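DUF1436 domain-containing protein (Neisseria meningitidis, PDB 2GKP) is of unknown function but, by its family, probably acts as an immunity protein of a contact-dependent growth inhibition system. Local coordinates at residues D50-T53 and L54-V58; I145-L148 and D149-P152. All coordinates share one frame; numbering follows the deposited sequence. Where two conformers were deposited one is given.

Contact 1. Residues D50-T53 and L54-V58; sequences DNET and LGTTV
T57 turns its hydroxyl back onto the carbonyl of T53, one turn earlier in the helix, and OG1 donates to T53 O at 2.6 Å. The backbone N of T57 donates to the same oxygen from the opposite face of its plane, so two bonds grip one acceptor. OG1 gets there because it lies anti to its own carbonyl carbon (chi1 -56°), a position from which a helical threonine can answer the carbonyl four residues back. T56 OG1 lies 3.0 Å from E52 O, but its proton has another acceptor within reach.

At the helix start, the short side chain of D50 suits the N-cap: OD2 accepts from T53 N at 3.1 Å, met from above the carboxylate plane, and OD1 takes the hydroxyl proton of T53 OG1 at 2.6 Å on its syn side, though tilted 30° out of that plane. Main-chain bonds carry the first turns, L54 N to D50 O and G55 N to N51 O.

N51 leans on E153, A157 and K160 of helix 152-164, and T56 touches P152 at its start. L54, T57 and V58, all buried, rest on I25 of strand 23-30, with T57 also against H43 and L45 of strand 34-45.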
loop_
_atom_site.group_PDB
_atom_site.type_symbol
_atom_site.label_atom_id
_atom_site.label_comp_id
_atom_site.label_asym_id
_atom_site.label_seq_id
_atom_site.Cartn_x
_atom_site.Cartn_y
_atom_site.Cartn_z
ATOM N N ASP A 50 -12.166 12.129 2.942
ATOM C CA ASP A 50 -13.319 11.771 2.166
ATOM C C ASP A 50 -13.002 10.669 1.163
ATOM O O ASP A 50 -11.840 10.481 0.770
ATOM C CB ASP A 50 -13.898 12.999 1.478
ATOM C CG ASP A 50 -13.068 13.455 0.356
ATOM O OD1 ASP A 50 -12.124 14.249 0.559
ATOM O OD2 ASP A 50 -13.404 13.031 -0.770
ATOM N N ASN A 51 -14.024 9.915 0.798
ATOM C CA ASN A 51 -13.822 8.785 -0.118
ATOM C C ASN A 51 -13.189 9.207 -1.454
ATOM O O ASN A 51 -12.327 8.506 -1.970
ATOM C CB ASN A 51 -15.126 8.061 -0.334
ATOM C CG ASN A 51 -15.543 7.265 0.892
ATOM O OD1 ASN A 51 -14.742 7.092 1.797
ATOM N ND2 ASN A 51 -16.766 6.775 0.918
ATOM N N GLU A 52 -13.597 10.348 -2.009
ATOM C CA GLU A 52 -13.018 10.763 -3.282
ATOM C C GLU A 52 -11.495 11.017 -3.179
ATOM O O GLU A 52 -10.736 10.597 -4.090
ATOM C CB GLU A 52 -13.821 11.945 -3.861
ATOM C CG GLU A 52 -13.636 12.196 -5.356
ATOM C CD GLU A 52 -12.388 13.006 -5.632
ATOM O OE1 GLU A 52 -11.926 13.664 -4.684
ATOM O OE2 GLU A 52 -11.867 13.004 -6.774
ATOM N N THR A 53 -11.022 11.601 -2.073
ATOM C CA THR A 53 -9.599 11.865 -1.899
ATOM C C THR A 53 -8.872 10.529 -1.681
ATOM O O THR A 53 -7.774 10.320 -2.207
ATOM C CB THR A 53 -9.331 12.842 -0.694
ATOM O OG1 THR A 53 -10.018 14.077 -0.941
ATOM C CG2 THR A 53 -7.846 13.145 -0.541
ATOM N N LEU A 54 -9.465 9.639 -0.905
ATOM C CA LEU A 54 -8.831 8.357 -0.631
ATOM C C LEU A 54 -8.743 7.529 -1.935
ATOM O O LEU A 54 -7.666 6.992 -2.273
ATOM C CB LEU A 54 -9.622 7.595 0.431
ATOM C CG LEU A 54 -9.122 6.186 0.822
ATOM C CD1 LEU A 54 -7.612 6.250 1.204
ATOM C CD2 LEU A 54 -9.981 5.513 1.882
ATOM N N GLY A 55 -9.837 7.461 -2.691
ATOM C CA GLY A 55 -9.793 6.756 -3.997
ATOM C C GLY A 55 -8.764 7.339 -4.971
ATOM O O GLY A 55 -7.937 6.610 -5.588
ATOM N N THR A 56 -8.769 8.662 -5.124
ATOM C CA THR A 56 -7.784 9.321 -5.997
ATOM C C THR A 56 -6.350 9.081 -5.566
ATOM O O THR A 56 -5.456 8.880 -6.397
ATOM C CB THR A 56 -8.107 10.829 -6.091
ATOM O OG1 THR A 56 -9.386 10.967 -6.708
ATOM C CG2 THR A 56 -7.067 11.620 -6.886
ATOM N N THR A 57 -6.103 9.137 -4.261
ATOM C CA THR A 57 -4.740 8.957 -3.787
ATOM C C THR A 57 -4.273 7.533 -4.083
ATOM O O THR A 57 -3.139 7.345 -4.479
ATOM C CB THR A 57 -4.654 9.270 -2.249
ATOM O OG1 THR A 57 -5.157 10.600 -2.046
ATOM C CG2 THR A 57 -3.227 9.183 -1.733
ATOM N N VAL A 58 -5.137 6.539 -3.878
ATOM C CA VAL A 58 -4.740 5.152 -4.162
ATOM C C VAL A 58 -4.576 4.942 -5.668
ATOM O O VAL A 58 -3.592 4.311 -6.115
ATOM C CB VAL A 58 -5.708 4.140 -3.508
ATOM C CG1 VAL A 58 -5.472 2.727 -4.040
ATOM C CG2 VAL A 58 -5.479 4.168 -2.007
#

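Contact 2. Residues I145-L148 and D149-P152; sequences ILSL and DNSP
N150 folds its side chain back over the turn that it ends, reaching the last residue of the preceding strand, S147. Its CB passes 3.3 Å from S147 O. From there CG stands anti to the carbonyl carbon (chi1 -66°), which carries the amide back towards the strand. At the tip the two amide atoms part company. OD1 accepts from S147 N at 2.9 Å, with the donor in the carbonyl plane, and also takes a proton from water 1. The same oxygen lies 3.3 Å from L146 CB, and L146 CD2 comes near it too, the two side chains crossing at about a right angle. ND2 donates in turn to E154 OE1, and bonds at both OD1 and ND2 fix which way round the amide sits and restrain its rotation. Asparagine suits this place because one flat group can accept from the strand and donate to a side chain of the helix that follows.

The backbone beneath is a type I beta turn from S147 to N150, closed by N150 N donating to S147 O at 2.9 Å from above the carbonyl plane. Within it S147 OG accepts from D149 N at 3.0 Å and also bonds to water 1; a serine is short enough to serve the turn in this way. Water 2 joins S147 OG to D149 OD2, donating to the carboxylate at 2.6 Å, as fits an acidic residue at the surface.

The turn links strand 144-147 to helix 152-164. L146 and L148 make backbone hydrogen bonds with L123 of strand 122-132 and G121 just before it, and L146 packs on I125. L148 touches L59 of helix 51-63, while S151 caps the start of helix 152-164, where E154 OE1 also accepts from S151 N.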
loop_
_atom_site.group_PDB
_atom_site.type_symbol
_atom_site.label_atom_id
_atom_site.label_comp_id
_atom_site.label_asym_id
_atom_site.label_seq_id
_atom_site.Cartn_x
_atom_site.Cartn_y
_atom_site.Cartn_z
ATOM N N ILE A 145 -13.769 -6.418 -4.110
ATOM C CA ILE A 145 -13.434 -6.501 -5.533
ATOM C C ILE A 145 -14.194 -5.365 -6.238
ATOM O O ILE A 145 -15.438 -5.339 -6.231
ATOM C CB ILE A 145 -13.860 -7.898 -6.137
ATOM C CG1 ILE A 145 -13.231 -9.059 -5.366
ATOM C CG2 ILE A 145 -13.548 -7.973 -7.643
ATOM C CD1 ILE A 145 -11.713 -9.083 -5.269
ATOM N N LEU A 146 -13.446 -4.427 -6.836
ATOM C CA LEU A 146 -14.011 -3.329 -7.613
ATOM C C LEU A 146 -13.322 -3.275 -8.975
ATOM O O LEU A 146 -12.658 -4.224 -9.390
ATOM C CB LEU A 146 -13.854 -2.000 -6.873
ATOM C CG LEU A 146 -14.628 -1.909 -5.546
ATOM C CD1 LEU A 146 -14.279 -0.653 -4.812
ATOM C CD2 LEU A 146 -16.116 -1.968 -5.766
ATOM N N SER A 147 -13.505 -2.186 -9.696
ATOM C CA SER A 147 -12.870 -2.097 -10.997
ATOM C C SER A 147 -12.699 -0.647 -11.402
ATOM O O SER A 147 -13.174 0.264 -10.725
ATOM C CB SER A 147 -13.667 -2.884 -12.051
ATOM O OG SER A 147 -14.665 -2.053 -12.576
ATOM N N LEU A 148 -12.037 -0.434 -12.528
ATOM C CA LEU A 148 -11.863 0.924 -13.047
ATOM C C LEU A 148 -13.167 1.525 -13.581
ATOM O O LEU A 148 -13.216 2.708 -13.912
ATOM C CB LEU A 148 -10.751 0.993 -14.105
ATOM C CG LEU A 148 -9.335 0.662 -13.599
ATOM C CD1 LEU A 148 -8.398 0.749 -14.795
ATOM C CD2 LEU A 148 -8.943 1.665 -12.483
ATOM N N ASP A 149 -14.231 0.724 -13.608
ATOM C CA ASP A 149 -15.559 1.285 -13.876
ATOM C C ASP A 149 -15.960 2.229 -12.744
ATOM O O ASP A 149 -16.785 3.137 -12.926
ATOM C CB ASP A 149 -16.637 0.195 -13.838
ATOM C CG ASP A 149 -16.474 -0.890 -14.898
ATOM O OD1 ASP A 149 -15.754 -0.740 -15.912
ATOM O OD2 ASP A 149 -17.113 -1.942 -14.700
ATOM N N ASN A 150 -15.463 1.927 -11.538
ATOM C CA ASN A 150 -15.849 2.656 -10.322
ATOM C C ASN A 150 -15.208 4.031 -10.253
ATOM O O ASN A 150 -14.062 4.190 -10.661
ATOM C CB ASN A 150 -15.513 1.819 -9.062
ATOM C CG ASN A 150 -16.356 0.542 -8.954
ATOM O OD1 ASN A 150 -15.844 -0.568 -9.097
ATOM N ND2 ASN A 150 -17.677 0.700 -8.750
ATOM N N SER A 151 -15.943 5.008 -9.713
ATOM C CA SER A 151 -15.402 6.345 -9.507
ATOM C C SER A 151 -14.410 6.313 -8.360
ATOM O O SER A 151 -14.452 5.367 -7.553
ATOM C CB SER A 151 -16.506 7.291 -9.108
ATOM O OG SER A 151 -17.092 6.863 -7.881
ATOM N N PRO A 152 -13.504 7.311 -8.296
ATOM C CA PRO A 152 -12.635 7.437 -7.141
ATOM C C PRO A 152 -13.381 7.362 -5.821
ATOM O O PRO A 152 -12.856 6.771 -4.874
ATOM C CB PRO A 152 -11.965 8.802 -7.343
ATOM C CG PRO A 152 -11.889 8.938 -8.851
ATOM C CD PRO A 152 -13.173 8.307 -9.346
HETATM O O HOH W 1 -16.810 -2.667 -10.570
HETATM O O HOH W 2 -15.331 -3.859 -15.007
#

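Contact 1 is partly buried, with L54, G55 and T57 on the inner side of helix 51-63, whereas contact 2 lies at the surface, its centre about 17 Å from the centre of the chain against about 13 Å for contact 1. Both include a helix N-cap, an aspartate in contact 1 and a serine in contact 2. In contact 1 a threonine hydroxyl folds back on a helix carbonyl and a carboxylate caps the first turn; in contact 2 an amide, a hydroxyl and two waters tie a turn together. The two meet at P152, whose CB lies 3.4 Å from T56 OG1. Both bear on helices 51-63 and 152-164, since P152 also touches L59.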